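PDB 4AZZ: levanase from Bacillus subtilis, which hydrolyses terminal fructose units of levan as an exo-fructosidase, the part here being its carbohydrate-binding module CBM66, which probably helps target levan. Local coordinates for residues A[46-51]-A[112-117]. Residues are numbered along the deposited sequence; the frame is centred on the assembly and turned at random.
Sequences TYESDI and KYHLKT
Y47, S49 and I51 pair with T117, L115 and Y113 as antiparallel hydrogen-bonded pairs, two N-H···O=C bonds to each, while E48–K116 and D50–H114 form the non-hydrogen-bonded pairs between them; the axes of these short segments approach to 4.5 Å, their N-to-C directions 164° apart. The imidazole of H114 is the centre of the polar face. With CG swung opposite the backbone N (chi1 -166°), the ring lies across the neighbouring strand, and both its nitrogens donate in its own plane. NE2 of H114 gives a nearly straight bond, 2.6 Å, to the anti lone pair of E48 OE1, whereas ND1 of H114 reaches D50 OD1 at 2.8 Å from above that carboxylate's plane. The D50 carboxylate stands 70° from the ring plane, that of E48 is also steeply turned, and S49 O lies over one ring face without bonding to it. Two acidic groups gripping one imidazole would probably favour its protonated, cationic form. A leucine in place of H114 would probably leave E48 OE1 and D50 OD1 each without its N-H partner and their carboxylates less fixed in rotation. These are central strands of one antiparallel sheet in a concanavalin-like beta-sandwich, with strand 154-164 flanking 45-53 and strand 123-128 flanking 112-120. K116 runs fully extended beside E48, CB to CB 3.6 Å, its NZ too far for a salt bridge with that acid. At the other end the K112 chain crosses D50, CD packing 3.7 Å from CG of D50, and a water bridges K112 NZ and D50 OD2 weakly. The opposite face is buried against the second sheet: I51 CD1 meets L115 CD2 at 3.8 Å, and S49 and T117 touch L64 of strand 61-68. The tyrosine hydroxyls bond beyond the two strands, Y47 OH with G147 O and Y113 OH with D108 N.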
ATOM      1  N   THR A  46      -3.622  -0.115  12.534  1.00  8.15           N
ATOM      2  CA  THR A  46      -4.450   0.049  11.336  1.00  9.06           C
ATOM      3  C   THR A  46      -3.736   1.002  10.406  1.00  7.98           C
ATOM      4  O   THR A  46      -2.985   1.904  10.842  1.00  8.51           O
ATOM      5  CB  THR A  46      -5.899   0.501  11.649  1.00 10.26           C
ATOM      6  OG1 THR A  46      -5.880   1.781  12.288  1.00 13.78           O
ATOM      7  CG2 THR A  46      -6.560  -0.485  12.547  1.00 13.03           C
ATOM      8  N   TYR A  47      -3.884   0.772   9.106  1.00  7.66           N
ATOM      9  CA  TYR A  47      -3.235   1.607   8.100  1.00  6.59           C
ATOM     10  C   TYR A  47      -4.125   1.619   6.866  1.00  6.99           C
ATOM     11  O   TYR A  47      -4.560   0.553   6.404  1.00  6.73           O
ATOM     12  CB  TYR A  47      -1.866   1.012   7.719  1.00  6.94           C
ATOM     13  CG  TYR A  47      -1.048   1.784   6.714  1.00  6.65           C
ATOM     14  CD1 TYR A  47      -1.028   3.167   6.738  1.00  6.88           C
ATOM     15  CD2 TYR A  47      -0.230   1.122   5.772  1.00  7.27           C
ATOM     16  CE1 TYR A  47      -0.223   3.920   5.878  1.00  8.45           C
ATOM     17  CE2 TYR A  47       0.585   1.857   4.877  1.00  7.03           C
ATOM     18  CZ  TYR A  47       0.594   3.265   4.951  1.00  7.88           C
ATOM     19  OH  TYR A  47       1.373   4.032   4.110  1.00  8.33           O
ATOM     20  N   GLU A  48      -4.417   2.808   6.346  1.00  7.98           N
ATOM     21  CA  GLU A  48      -5.437   2.873   5.285  1.00  8.18           C
ATOM     22  C   GLU A  48      -5.280   4.085   4.409  1.00  8.52           C
ATOM     23  O   GLU A  48      -4.641   5.042   4.789  1.00  7.68           O
ATOM     24  CB  GLU A  48      -6.861   2.844   5.896  1.00  9.84           C
ATOM     25  CG  GLU A  48      -7.172   4.065   6.764  1.00  9.92           C
ATOM     26  CD  GLU A  48      -8.416   3.866   7.603  1.00 13.34           C
ATOM     27  OE1 GLU A  48      -9.529   3.694   7.043  1.00 14.59           O
ATOM     28  OE2 GLU A  48      -8.276   3.858   8.841  1.00 13.05           O
ATOM     29  N   SER A  49      -5.860   3.994   3.214  1.00  8.33           N
ATOM     30  CA  SER A  49      -5.798   5.051   2.221  1.00  9.12           C
ATOM     31  C   SER A  49      -6.953   4.936   1.271  1.00  8.24           C
ATOM     32  O   SER A  49      -7.445   3.831   0.996  1.00  9.33           O
ATOM     33  CB  SER A  49      -4.497   4.902   1.406  1.00  7.54           C
ATOM     34  OG  SER A  49      -4.289   6.010   0.518  1.00  8.12           O
ATOM     35  N   ASP A  50      -7.343   6.071   0.677  1.00  9.61           N
ATOM     36  CA  ASP A  50      -8.067   6.030  -0.580  1.00  8.92           C
ATOM     37  C   ASP A  50      -7.013   5.840  -1.672  1.00  7.95           C
ATOM     38  O   ASP A  50      -5.965   6.488  -1.654  1.00  7.67           O
ATOM     39  CB  ASP A  50      -8.782   7.342  -0.849  1.00 10.25           C
ATOM     40  CG  ASP A  50      -9.928   7.597   0.125  1.00 12.54           C
ATOM     41  OD1 ASP A  50     -10.559   6.641   0.583  1.00 13.38           O
ATOM     42  OD2 ASP A  50     -10.190   8.784   0.374  1.00 14.47           O
ATOM     43  N   ILE A  51      -7.316   4.946  -2.609  1.00  9.18           N
ATOM     44  CA  ILE A  51      -6.415   4.668  -3.729  1.00  8.84           C
ATOM     45  C   ILE A  51      -7.195   4.747  -5.032  1.00  8.72           C
ATOM     46  O   ILE A  51      -8.237   4.114  -5.166  1.00  7.80           O
ATOM     47  CB  ILE A  51      -5.803   3.260  -3.604  1.00  8.65           C
ATOM     48  CG1 ILE A  51      -5.084   3.144  -2.240  1.00  8.78           C
ATOM     49  CG2 ILE A  51      -4.753   3.009  -4.726  1.00  9.02           C
ATOM     50  CD1 ILE A  51      -4.577   1.712  -1.961  1.00  9.90           C
ATOM     51  N   LYS A 112     -12.407   5.473  -7.039  1.00 15.75           N
ATOM     52  CA  LYS A 112     -11.749   5.589  -5.770  1.00 14.39           C
ATOM     53  C   LYS A 112     -12.069   4.332  -4.981  1.00 15.19           C
ATOM     54  O   LYS A 112     -13.260   3.917  -4.860  1.00 15.56           O
ATOM     55  CB  LYS A 112     -12.233   6.833  -5.029  1.00 15.63           C
ATOM     56  CG  LYS A 112     -11.638   6.901  -3.634  1.00 17.62           C
ATOM     57  CD  LYS A 112     -11.605   8.304  -3.068  1.00 21.80           C
ATOM     58  CE  LYS A 112     -12.976   8.900  -2.944  1.00 26.68           C
ATOM     59  NZ  LYS A 112     -12.832  10.381  -2.966  1.00 30.32           N
ATOM     60  N   TYR A 113     -11.018   3.678  -4.499  1.00 12.39           N
ATOM     61  CA  TYR A 113     -11.200   2.558  -3.587  1.00  9.78           C
ATOM     62  C   TYR A 113     -10.682   2.969  -2.215  1.00  9.64           C
ATOM     63  O   TYR A 113      -9.796   3.795  -2.131  1.00 11.45           O
ATOM     64  CB  TYR A 113     -10.449   1.314  -4.102  1.00 11.09           C
ATOM     65  CG  TYR A 113     -11.072   0.805  -5.341  1.00 11.06           C
ATOM     66  CD1 TYR A 113     -12.198   0.008  -5.289  1.00 11.69           C
ATOM     67  CD2 TYR A 113     -10.544   1.135  -6.589  1.00 11.89           C
ATOM     68  CE1 TYR A 113     -12.790  -0.445  -6.445  1.00 12.31           C
ATOM     69  CE2 TYR A 113     -11.131   0.667  -7.740  1.00 10.99           C
ATOM     70  CZ  TYR A 113     -12.261  -0.099  -7.664  1.00 12.55           C
ATOM     71  OH  TYR A 113     -12.863  -0.555  -8.815  1.00 13.96           O
ATOM     72  N   HIS A 114     -11.240   2.408  -1.146  1.00  8.84           N
ATOM     73  CA  HIS A 114     -10.617   2.568   0.151  1.00  7.97           C
ATOM     74  C   HIS A 114     -10.011   1.233   0.550  1.00  7.70           C
ATOM     75  O   HIS A 114     -10.671   0.200   0.473  1.00  8.64           O
ATOM     76  CB  HIS A 114     -11.657   2.986   1.199  1.00  9.30           C
ATOM     77  CG  HIS A 114     -11.021   3.498   2.462  1.00  9.70           C
ATOM     78  ND1 HIS A 114     -10.413   4.686   2.517  1.00 11.51           N
ATOM     79  CD2 HIS A 114     -10.876   2.925   3.731  1.00 10.64           C
ATOM     80  CE1 HIS A 114      -9.913   4.898   3.747  1.00 11.04           C
ATOM     81  NE2 HIS A 114     -10.189   3.821   4.490  1.00  9.69           N
ATOM     82  N   LEU A 115      -8.729   1.235   0.906  1.00  7.85           N
ATOM     83  CA  LEU A 115      -8.079  -0.008   1.329  1.00  7.01           C
ATOM     84  C   LEU A 115      -7.536   0.188   2.737  1.00  6.69           C
ATOM     85  O   LEU A 115      -6.870   1.190   3.021  1.00  6.55           O
ATOM     86  CB  LEU A 115      -6.908  -0.320   0.380  1.00  6.57           C
ATOM     87  CG  LEU A 115      -6.268  -1.690   0.484  1.00  6.47           C
ATOM     88  CD1 LEU A 115      -7.287  -2.736   0.058  1.00  5.60           C
ATOM     89  CD2 LEU A 115      -5.003  -1.768  -0.408  1.00  6.39           C
ATOM     90  N   LYS A 116      -7.815  -0.784   3.588  1.00  7.19           N
ATOM     91  CA  LYS A 116      -7.399  -0.736   4.993  1.00  7.98           C
ATOM     92  C   LYS A 116      -6.781  -2.060   5.425  1.00  7.70           C
ATOM     93  O   LYS A 116      -7.289  -3.134   5.085  1.00  8.20           O
ATOM     94  CB  LYS A 116      -8.579  -0.357   5.905  1.00  8.96           C
ATOM     95  CG  LYS A 116      -8.266  -0.483   7.413  1.00 11.19           C
ATOM     96  CD  LYS A 116      -9.545  -0.037   8.163  1.00 15.46           C
ATOM     97  CE  LYS A 116      -9.450  -0.180   9.655  1.00 20.94           C
ATOM     98  NZ  LYS A 116     -10.831  -0.006  10.207  1.00 20.93           N
ATOM     99  N   THR A 117      -5.656  -2.012   6.143  1.00  7.81           N
ATOM    100  CA  THR A 117      -5.048  -3.197   6.707  0.50  7.28           C
ATOM    101  C   THR A 117      -5.096  -3.056   8.226  1.00  7.72           C
ATOM    102  O   THR A 117      -4.749  -1.961   8.730  1.00  7.83           O
ATOM    103  CB  THR A 117      -3.571  -3.322   6.225  0.50  6.54           C
ATOM    104  OG1 THR A 117      -3.555  -3.570   4.811  0.50  5.75           O
ATOM    105  CG2 THR A 117      -2.794  -4.434   6.981  0.50  6.84           C
TER
HETATM  106  O   HOH W   1      -9.611  11.131  -1.877  1.00 30.32           O